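Local coordinates for protein Dhd127_a (Synthetic construct, PDB 6DLM) that forms one half of a computationally designed coiled-coil heterodimer, contributing a helical hairpin that pairs with a separate partner chain, at residues Q16-L21 with K58-V63; E23-E28 with E50-E55. All coordinates share one frame; numbering follows the deposited sequence. Where two conformers were deposited one is given.

Contact 1: Q16-L21 with K58-V63; sequences QHLVRL and KAVREV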
ATOM      1  N   GLN A  16       4.183   3.724  -7.638  1.00 10.10           N
ATOM      2  CA  GLN A  16       3.176   3.095  -8.487  1.00 12.50           C
ATOM      3  C   GLN A  16       3.108   1.578  -8.244  1.00 14.18           C
ATOM      4  O   GLN A  16       2.034   1.023  -8.159  1.00 13.57           O
ATOM      5  CB  GLN A  16       3.447   3.385  -9.959  1.00 11.28           C
ATOM      6  CG  GLN A  16       3.365   4.857 -10.297  1.00 18.68           C
ATOM      7  CD  GLN A  16       3.376   5.107 -11.787  1.00 14.81           C
ATOM      8  OE1 GLN A  16       4.232   4.611 -12.498  1.00 13.83           O
ATOM      9  NE2 GLN A  16       2.423   5.890 -12.260  1.00 13.25           N
ATOM     10  N   HIS A  17       4.257   0.944  -8.101  1.00 13.71           N
ATOM     11  CA  HIS A  17       4.288  -0.482  -7.820  1.00 16.57           C
ATOM     12  C   HIS A  17       3.585  -0.785  -6.484  1.00 11.29           C
ATOM     13  O   HIS A  17       2.792  -1.701  -6.399  1.00 13.46           O
ATOM     14  CB  HIS A  17       5.739  -0.948  -7.765  1.00 16.18           C
ATOM     15  CG  HIS A  17       5.914  -2.319  -7.204  1.00 17.56           C
ATOM     16  ND1 HIS A  17       6.433  -2.547  -5.950  1.00 28.95           N
ATOM     17  CD2 HIS A  17       5.644  -3.536  -7.724  1.00 19.77           C
ATOM     18  CE1 HIS A  17       6.475  -3.845  -5.721  1.00 23.29           C
ATOM     19  NE2 HIS A  17       5.999  -4.468  -6.780  1.00 29.12           N
ATOM     20  N   LEU A  18       3.854   0.024  -5.476  1.00 13.14           N
ATOM     21  CA  LEU A  18       3.228  -0.160  -4.179  1.00 11.21           C
ATOM     22  C   LEU A  18       1.696  -0.022  -4.279  1.00 11.46           C
ATOM     23  O   LEU A  18       0.971  -0.801  -3.690  1.00 13.69           O
ATOM     24  CB  LEU A  18       3.804   0.857  -3.207  1.00 14.42           C
ATOM     25  CG  LEU A  18       3.354   0.901  -1.759  1.00 16.35           C
ATOM     26  CD1 LEU A  18       3.493  -0.441  -1.065  1.00 18.32           C
ATOM     27  CD2 LEU A  18       4.183   1.958  -1.055  1.00 18.60           C
ATOM     28  N   VAL A  19       1.214   0.960  -5.020  1.00 13.48           N
ATOM     29  CA  VAL A  19      -0.228   1.112  -5.183  1.00 10.94           C
ATOM     30  C   VAL A  19      -0.869  -0.072  -5.918  1.00 13.51           C
ATOM     31  O   VAL A  19      -1.913  -0.539  -5.517  1.00 14.35           O
ATOM     32  CB  VAL A  19      -0.588   2.422  -5.896  1.00 15.73           C
ATOM     33  CG1 VAL A  19      -2.080   2.502  -6.139  1.00 16.31           C
ATOM     34  CG2 VAL A  19      -0.128   3.603  -5.072  1.00 19.39           C
ATOM     35  N   ARG A  20      -0.246  -0.557  -6.987  1.00 14.12           N
ATOM     36  CA  ARG A  20      -0.811  -1.701  -7.692  1.00 12.29           C
ATOM     37  C   ARG A  20      -0.938  -2.939  -6.795  1.00 14.87           C
ATOM     38  O   ARG A  20      -1.958  -3.600  -6.816  1.00 14.22           O
ATOM     39  CB  ARG A  20       0.008  -2.061  -8.934  1.00 19.17           C
ATOM     40  CG  ARG A  20      -0.003  -0.996 -10.016  1.00 19.86           C
ATOM     41  CD  ARG A  20       0.719  -1.471 -11.274  1.00 15.81           C
ATOM     42  NE  ARG A  20       2.131  -1.746 -11.043  1.00 11.72           N
ATOM     43  CZ  ARG A  20       3.114  -0.888 -11.282  1.00 11.28           C
ATOM     44  NH1 ARG A  20       2.850   0.315 -11.759  1.00 15.48           N
ATOM     45  NH2 ARG A  20       4.362  -1.229 -11.037  1.00 14.41           N
ATOM     46  N   LEU A  21       0.090  -3.184  -5.986  1.00 12.57           N
ATOM     47  CA  LEU A  21       0.099  -4.305  -5.054  1.00 13.90           C
ATOM     48  C   LEU A  21      -0.996  -4.176  -4.007  1.00 12.05           C
ATOM     49  O   LEU A  21      -1.669  -5.131  -3.678  1.00 12.59           O
ATOM     50  CB  LEU A  21       1.425  -4.354  -4.311  1.00 13.98           C
ATOM     51  CG  LEU A  21       2.604  -5.070  -4.933  1.00 37.85           C
ATOM     52  CD1 LEU A  21       3.575  -5.419  -3.817  1.00 36.20           C
ATOM     53  CD2 LEU A  21       2.155  -6.333  -5.646  1.00 35.66           C
ATOM     54  N   LYS A  58       7.822  -5.019   2.669  1.00 20.08           N
ATOM     55  CA  LYS A  58       9.129  -4.862   2.056  1.00 24.57           C
ATOM     56  C   LYS A  58       9.151  -3.653   1.100  1.00 18.10           C
ATOM     57  O   LYS A  58      10.098  -2.883   1.116  1.00 22.51           O
ATOM     58  CB  LYS A  58       9.504  -6.153   1.332  1.00 21.33           C
ATOM     59  CG  LYS A  58      10.603  -6.019   0.303  1.00 48.20           C
ATOM     60  CD  LYS A  58      11.019  -7.390  -0.219  1.00 54.11           C
ATOM     61  CE  LYS A  58      11.556  -7.308  -1.630  1.00 64.67           C
ATOM     62  NZ  LYS A  58      10.463  -7.054  -2.608  1.00 78.72           N
ATOM     63  N   ALA A  59       8.106  -3.487   0.295  1.00 18.05           N
ATOM     64  CA  ALA A  59       8.025  -2.337  -0.608  1.00 17.57           C
ATOM     65  C   ALA A  59       7.992  -1.008   0.166  1.00 20.88           C
ATOM     66  O   ALA A  59       8.657  -0.057  -0.209  1.00 18.13           O
ATOM     67  CB  ALA A  59       6.815  -2.455  -1.512  1.00 22.28           C
ATOM     68  N   VAL A  60       7.237  -0.968   1.249  1.00 14.60           N
ATOM     69  CA  VAL A  60       7.197   0.222   2.069  1.00 13.22           C
ATOM     70  C   VAL A  60       8.584   0.531   2.659  1.00 16.51           C
ATOM     71  O   VAL A  60       8.991   1.669   2.673  1.00 15.24           O
ATOM     72  CB  VAL A  60       6.172   0.085   3.198  1.00 13.20           C
ATOM     73  CG1 VAL A  60       6.266   1.273   4.138  1.00 20.78           C
ATOM     74  CG2 VAL A  60       4.778  -0.049   2.614  1.00 15.80           C
ATOM     75  N   ARG A  61       9.308  -0.487   3.100  1.00 16.04           N
ATOM     76  CA  ARG A  61      10.643  -0.241   3.632  1.00 17.18           C
ATOM     77  C   ARG A  61      11.571   0.363   2.574  1.00 18.18           C
ATOM     78  O   ARG A  61      12.273   1.313   2.858  1.00 17.22           O
ATOM     79  CB  ARG A  61      11.261  -1.530   4.176  1.00 18.65           C
ATOM     80  CG  ARG A  61      10.654  -1.997   5.482  1.00 24.87           C
ATOM     81  CD  ARG A  61      11.479  -3.111   6.115  1.00 27.93           C
ATOM     82  NE  ARG A  61      11.355  -4.374   5.398  1.00 29.40           N
ATOM     83  CZ  ARG A  61      10.439  -5.293   5.666  1.00 26.03           C
ATOM     84  NH1 ARG A  61       9.563  -5.096   6.633  1.00 26.48           N
ATOM     85  NH2 ARG A  61      10.403  -6.410   4.966  1.00 32.22           N
ATOM     86  N   GLU A  62      11.565  -0.166   1.351  1.00 20.03           N
ATOM     87  CA  GLU A  62      12.396   0.399   0.297  1.00 21.41           C
ATOM     88  C   GLU A  62      12.009   1.849  -0.043  1.00 17.55           C
ATOM     89  O   GLU A  62      12.880   2.648  -0.346  1.00 16.08           O
ATOM     90  CB  GLU A  62      12.405  -0.468  -0.960  1.00 18.76           C
ATOM     91  CG  GLU A  62      13.390   0.012  -2.020  1.00 29.24           C
ATOM     92  CD  GLU A  62      14.812   0.196  -1.507  1.00 29.51           C
ATOM     93  OE1 GLU A  62      15.230  -0.539  -0.602  1.00 22.92           O
ATOM     94  OE2 GLU A  62      15.515   1.084  -2.020  1.00 28.03           O
ATOM     95  N   VAL A  63      10.722   2.171   0.009  1.00 18.97           N
ATOM     96  CA  VAL A  63      10.295   3.521  -0.288  1.00 18.98           C
ATOM     97  C   VAL A  63      10.914   4.458   0.735  1.00 17.06           C
ATOM     98  O   VAL A  63      11.374   5.532   0.403  1.00 14.58           O
ATOM     99  CB  VAL A  63       8.763   3.660  -0.249  1.00 16.54           C
ATOM    100  CG1 VAL A  63       8.364   5.122  -0.265  1.00 13.98           C
ATOM    101  CG2 VAL A  63       8.136   2.903  -1.410  1.00 15.42           C
TER

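Contact 2: E23-E28 with E50-E55; sequences ERLVRE and EDLHRE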
ATOM      1  N   GLU A  23      -3.758  -2.463  -4.321  1.00 16.06           N
ATOM      2  CA  GLU A  23      -5.029  -2.693  -5.004  1.00 14.68           C
ATOM      3  C   GLU A  23      -5.254  -4.203  -5.206  1.00 17.47           C
ATOM      4  O   GLU A  23      -6.372  -4.668  -5.053  1.00 15.14           O
ATOM      5  CB  GLU A  23      -5.096  -1.928  -6.330  1.00 12.58           C
ATOM      6  CG  GLU A  23      -5.044  -0.421  -6.155  1.00 13.36           C
ATOM      7  CD  GLU A  23      -4.893   0.343  -7.466  1.00 20.37           C
ATOM      8  OE1 GLU A  23      -5.543   1.384  -7.615  1.00 23.44           O
ATOM      9  OE2 GLU A  23      -4.123  -0.091  -8.338  1.00 18.49           O
ATOM     10  N   ARG A  24      -4.197  -4.933  -5.529  1.00 12.96           N
ATOM     11  CA  ARG A  24      -4.296  -6.375  -5.675  1.00 10.83           C
ATOM     12  C   ARG A  24      -4.676  -7.047  -4.351  1.00 16.45           C
ATOM     13  O   ARG A  24      -5.540  -7.904  -4.324  1.00 12.91           O
ATOM     14  CB  ARG A  24      -2.969  -6.940  -6.166  1.00 17.19           C
ATOM     15  CG  ARG A  24      -2.951  -8.440  -6.313  1.00 22.66           C
ATOM     16  CD  ARG A  24      -1.642  -8.884  -6.942  1.00 33.53           C
ATOM     17  NE  ARG A  24      -1.241 -10.203  -6.494  1.00 40.72           N
ATOM     18  CZ  ARG A  24       0.009 -10.640  -6.517  1.00 42.42           C
ATOM     19  NH1 ARG A  24       0.976  -9.859  -6.970  1.00 42.38           N
ATOM     20  NH2 ARG A  24       0.289 -11.858  -6.095  1.00 53.67           N
ATOM     21  N   LEU A  25      -4.049  -6.639  -3.250  1.00 12.27           N
ATOM     22  CA  LEU A  25      -4.379  -7.197  -1.955  1.00 11.40           C
ATOM     23  C   LEU A  25      -5.838  -6.930  -1.576  1.00 16.94           C
ATOM     24  O   LEU A  25      -6.513  -7.831  -1.095  1.00 14.20           O
ATOM     25  CB  LEU A  25      -3.458  -6.602  -0.894  1.00 12.80           C
ATOM     26  CG  LEU A  25      -3.823  -6.889   0.561  1.00 10.61           C
ATOM     27  CD1 LEU A  25      -3.862  -8.380   0.821  1.00 14.68           C
ATOM     28  CD2 LEU A  25      -2.842  -6.212   1.500  1.00 14.82           C
ATOM     29  N   VAL A  26      -6.345  -5.722  -1.810  1.00 13.24           N
ATOM     30  CA  VAL A  26      -7.725  -5.438  -1.471  1.00 10.99           C
ATOM     31  C   VAL A  26      -8.666  -6.341  -2.269  1.00 12.04           C
ATOM     32  O   VAL A  26      -9.664  -6.791  -1.752  1.00 16.15           O
ATOM     33  CB  VAL A  26      -8.048  -3.956  -1.666  1.00 13.74           C
ATOM     34  CG1 VAL A  26      -9.516  -3.699  -1.414  1.00 21.10           C
ATOM     35  CG2 VAL A  26      -7.184  -3.135  -0.730  1.00 12.01           C
ATOM     36  N   ARG A  27      -8.378  -6.534  -3.549  0.55 14.70           N
ATOM     37  CA  ARG A  27      -9.213  -7.401  -4.365  0.55 11.85           C
ATOM     38  C   ARG A  27      -9.138  -8.863  -3.929  0.55 16.28           C
ATOM     39  O   ARG A  27     -10.134  -9.489  -3.787  0.55 16.18           O
ATOM     40  CB  ARG A  27      -8.866  -7.296  -5.852  0.55 22.13           C
ATOM     41  CG  ARG A  27      -9.018  -5.932  -6.483  0.55 22.44           C
ATOM     42  CD  ARG A  27      -8.880  -5.996  -8.015  0.55 29.27           C
ATOM     43  NE  ARG A  27      -8.009  -7.101  -8.333  0.55 30.72           N
ATOM     44  CZ  ARG A  27      -6.727  -7.012  -8.630  0.55 23.44           C
ATOM     45  NH1 ARG A  27      -6.133  -5.834  -8.769  0.55 35.13           N
ATOM     46  NH2 ARG A  27      -6.051  -8.138  -8.825  0.55 23.95           N
ATOM     47  N   GLU A  28      -7.934  -9.360  -3.723  1.00 16.10           N
ATOM     48  CA  GLU A  28      -7.771 -10.738  -3.300  1.00 14.80           C
ATOM     49  C   GLU A  28      -8.404 -11.014  -1.930  1.00 12.99           C
ATOM     50  O   GLU A  28      -9.039 -12.033  -1.746  1.00 17.82           O
ATOM     51  CB  GLU A  28      -6.305 -11.126  -3.301  1.00 22.18           C
ATOM     52  CG  GLU A  28      -5.702 -11.110  -4.694  1.00 39.15           C
ATOM     53  CD  GLU A  28      -4.402 -11.882  -4.778  1.00 65.71           C
ATOM     54  OE1 GLU A  28      -4.114 -12.671  -3.856  1.00 55.41           O
ATOM     55  OE2 GLU A  28      -3.671 -11.699  -5.772  1.00 63.64           O
ATOM     56  N   GLU A  50      -0.860 -13.618   3.103  1.00 19.97           N
ATOM     57  CA  GLU A  50       0.317 -13.339   3.906  1.00 25.62           C
ATOM     58  C   GLU A  50       1.520 -12.998   3.045  1.00 24.42           C
ATOM     59  O   GLU A  50       2.251 -12.086   3.382  1.00 27.13           O
ATOM     60  CB  GLU A  50       0.713 -14.536   4.743  1.00 29.62           C
ATOM     61  CG  GLU A  50      -0.393 -15.168   5.540  1.00 49.65           C
ATOM     62  CD  GLU A  50       0.166 -16.073   6.600  1.00 57.04           C
ATOM     63  OE1 GLU A  50       0.069 -17.303   6.446  1.00 55.15           O
ATOM     64  OE2 GLU A  50       0.738 -15.539   7.568  1.00 76.91           O
ATOM     65  N   ASP A  51       1.723 -13.727   1.965  1.00 23.43           N
ATOM     66  CA  ASP A  51       2.840 -13.430   1.091  1.00 21.03           C
ATOM     67  C   ASP A  51       2.721 -11.990   0.567  1.00 19.91           C
ATOM     68  O   ASP A  51       3.698 -11.259   0.570  1.00 21.97           O
ATOM     69  CB  ASP A  51       2.858 -14.389  -0.096  1.00 28.79           C
ATOM     70  CG  ASP A  51       3.330 -15.785   0.275  1.00 41.94           C
ATOM     71  OD1 ASP A  51       3.790 -15.982   1.409  1.00 36.64           O
ATOM     72  OD2 ASP A  51       3.238 -16.684  -0.584  1.00 40.29           O
ATOM     73  N   LEU A  52       1.521 -11.597   0.168  1.00 22.79           N
ATOM     74  CA  LEU A  52       1.279 -10.249  -0.322  1.00 15.79           C
ATOM     75  C   LEU A  52       1.578  -9.204   0.767  1.00 16.05           C
ATOM     76  O   LEU A  52       2.209  -8.194   0.500  1.00 17.39           O
ATOM     77  CB  LEU A  52      -0.168 -10.145  -0.773  1.00 19.10           C
ATOM     78  CG  LEU A  52      -0.572  -9.146  -1.846  1.00 37.70           C
ATOM     79  CD1 LEU A  52       0.496  -8.918  -2.901  1.00 33.50           C
ATOM     80  CD2 LEU A  52      -1.846  -9.663  -2.497  1.00 30.14           C
ATOM     81  N   HIS A  53       1.147  -9.450   2.000  1.00 17.13           N
ATOM     82  CA  HIS A  53       1.474  -8.536   3.077  1.00 14.57           C
ATOM     83  C   HIS A  53       2.992  -8.416   3.246  1.00 17.95           C
ATOM     84  O   HIS A  53       3.497  -7.316   3.363  1.00 24.77           O
ATOM     85  CB  HIS A  53       0.897  -9.067   4.379  1.00 20.69           C
ATOM     86  CG  HIS A  53      -0.506  -8.637   4.635  1.00 21.03           C
ATOM     87  ND1 HIS A  53      -0.816  -7.509   5.362  1.00 22.54           N
ATOM     88  CD2 HIS A  53      -1.686  -9.185   4.266  1.00 17.52           C
ATOM     89  CE1 HIS A  53      -2.127  -7.378   5.421  1.00 26.63           C
ATOM     90  NE2 HIS A  53      -2.678  -8.385   4.768  1.00 22.46           N
ATOM     91  N   ARG A  54       3.696  -9.537   3.174  1.00 25.35           N
ATOM     92  CA  ARG A  54       5.143  -9.555   3.339  1.00 23.87           C
ATOM     93  C   ARG A  54       5.806  -8.720   2.262  1.00 25.44           C
ATOM     94  O   ARG A  54       6.642  -7.883   2.536  1.00 24.33           O
ATOM     95  CB  ARG A  54       5.653 -10.993   3.215  0.83 26.40           C
ATOM     96  CG  ARG A  54       7.013 -11.239   3.852  0.68 30.01           C
ATOM     97  CD  ARG A  54       7.671 -12.554   3.423  0.43 44.65           C
ATOM     98  NE  ARG A  54       6.734 -13.665   3.247  0.54 43.32           N
ATOM     99  CZ  ARG A  54       5.929 -14.124   4.196  0.72 51.25           C
ATOM    100  NH1 ARG A  54       5.114 -15.135   3.938  1.00 46.25           N
ATOM    101  NH2 ARG A  54       5.923 -13.563   5.396  1.00 48.15           N
ATOM    102  N   GLU A  55       5.347  -8.891   1.032  0.54 22.44           N
ATOM    103  CA  GLU A  55       5.879  -8.124  -0.079  0.54 21.89           C
ATOM    104  C   GLU A  55       5.572  -6.628   0.065  0.54 22.67           C
ATOM    105  O   GLU A  55       6.383  -5.791  -0.294  0.54 19.81           O
ATOM    106  CB  GLU A  55       5.377  -8.689  -1.403  0.54 25.74           C
ATOM    107  CG  GLU A  55       5.829 -10.126  -1.615  0.54 21.03           C
ATOM    108  CD  GLU A  55       7.346 -10.269  -1.598  0.54 27.24           C
ATOM    109  OE1 GLU A  55       8.005  -9.560  -2.373  0.54 38.82           O
ATOM    110  OE2 GLU A  55       7.877 -11.085  -0.819  0.54 20.48           O
TER

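Contact 1: Q16-L21 with K58-V63
Leu18 overlaps three side chains of 58-63 through its two methyl branches. CD1 touches two of them, lying 3.9 Å from CB of Ala59 and 3.9 Å from CG2 of Val60, while CD2 reaches over to CG2 of Val63 at 4.1 Å. The leucine holds CG anti to its backbone N (chi1 -179°), which puts the branch point CG on the side of the facing helix; chi2 then sets the two methyls. It passes Val60 at a slant but meets Val63 at about a right angle, and both valines present CG2, the methyl that stands beside their own backbone N. Ala59, with nothing beyond CB, lets the backbones come near: its CA is 6.4 Å from CA of Leu18, the closest pair of the two segments. His17 borders this apolar patch. Its CB bond does not aim at the other helix, yet the imidazole bends nearer, and CE1 at the ring edge lies 4.4 Å from CB of Ala59, close to the ring plane. No hydrogen bond crosses the contact, and the 184 Å² buried, both sides summed, comes mainly from the aliphatic residues Leu18, Ala59, Val60 and Val63. The axes of the short segments approach to 10.2 Å and run nearly antiparallel, at 160°. Segment 16-21 belongs to helix 3-37 and segment 58-63 to helix 44-73, close to the middle of the chain. Leu56 of helix 44-73 also packs on Leu18, and Leu11 and Leu14 of helix 3-37 continue the apolar seam at Val63. The chain of Dhd127_b packs on the same region, its Ile22 on Leu18 and its Glu23 on Val60.

Contact 2: E23-E28 with E50-E55
The Arg24 guanidinium carries CD1 of Leu52 over the centre of one face, with CZ 4.0 Å from that methyl, and has the carboxylate carbon of Glu28 at its edge, in plane. The His53 ring takes a methyl of Leu25 over one face: CD2 stands 4.1 Å from the ring centroid and 19° off the normal, a CH-pi contact displaced toward NE2, with the two side chains at about a right angle. Leu52 packs between Arg24 and Leu25. Its CG is anti to the backbone N, and beyond it CD2 lies 3.6 Å from CA of Leu25 and 3.8 Å from CB of Leu25, as the two leucines slide past each other in opposite directions. CD2 also touches Glu28, whose OE1 is 4.0 Å away. The other carboxylate oxygen, OE2, accepts a fairly straight salt-bridge hydrogen bond from NE of Arg24 at 2.9 Å (164° at the hydrogen), in the guanidinium plane but from above the carboxylate plane. An alanine in place of Glu28 would probably leave Arg24 NE without this acceptor, setting the guanidinium freer to turn off Leu52. The buried Leu52 thus packs against a charged pair, Arg24 and Glu28, set one turn apart on helix 3-37. On the His53 side the chain of Dhd127_b closes in, its Lys30 packing on His53 and its Gln29 on Leu25. A leucine layer between antiparallel helices, crossing at -160° and flanked by polar side chains, is characteristic of a coiled-coil helical hairpin, here a designed one.

Both contacts join helix 3-37 to helix 44-73, at successive levels along one antiparallel hairpin, with centres 11 Å apart. Along the chain the order is 16-21, 23-28, 50-55, 58-63, so contact 2 is the inner pairing, nearer the turn, and contact 1 the outer. The crossing angle is -160° at each level, and the axial separations, 10.2 and 10.4 Å, hardly differ: the helices keep a nearly constant spacing. The levels meet directly where CD2 of Leu21 lies 4.1 Å from CD1 of Leu52, making the apolar seam continuous. Chain Dhd127_b packs against both, consistent with a hairpin core extended into the heterodimer interface.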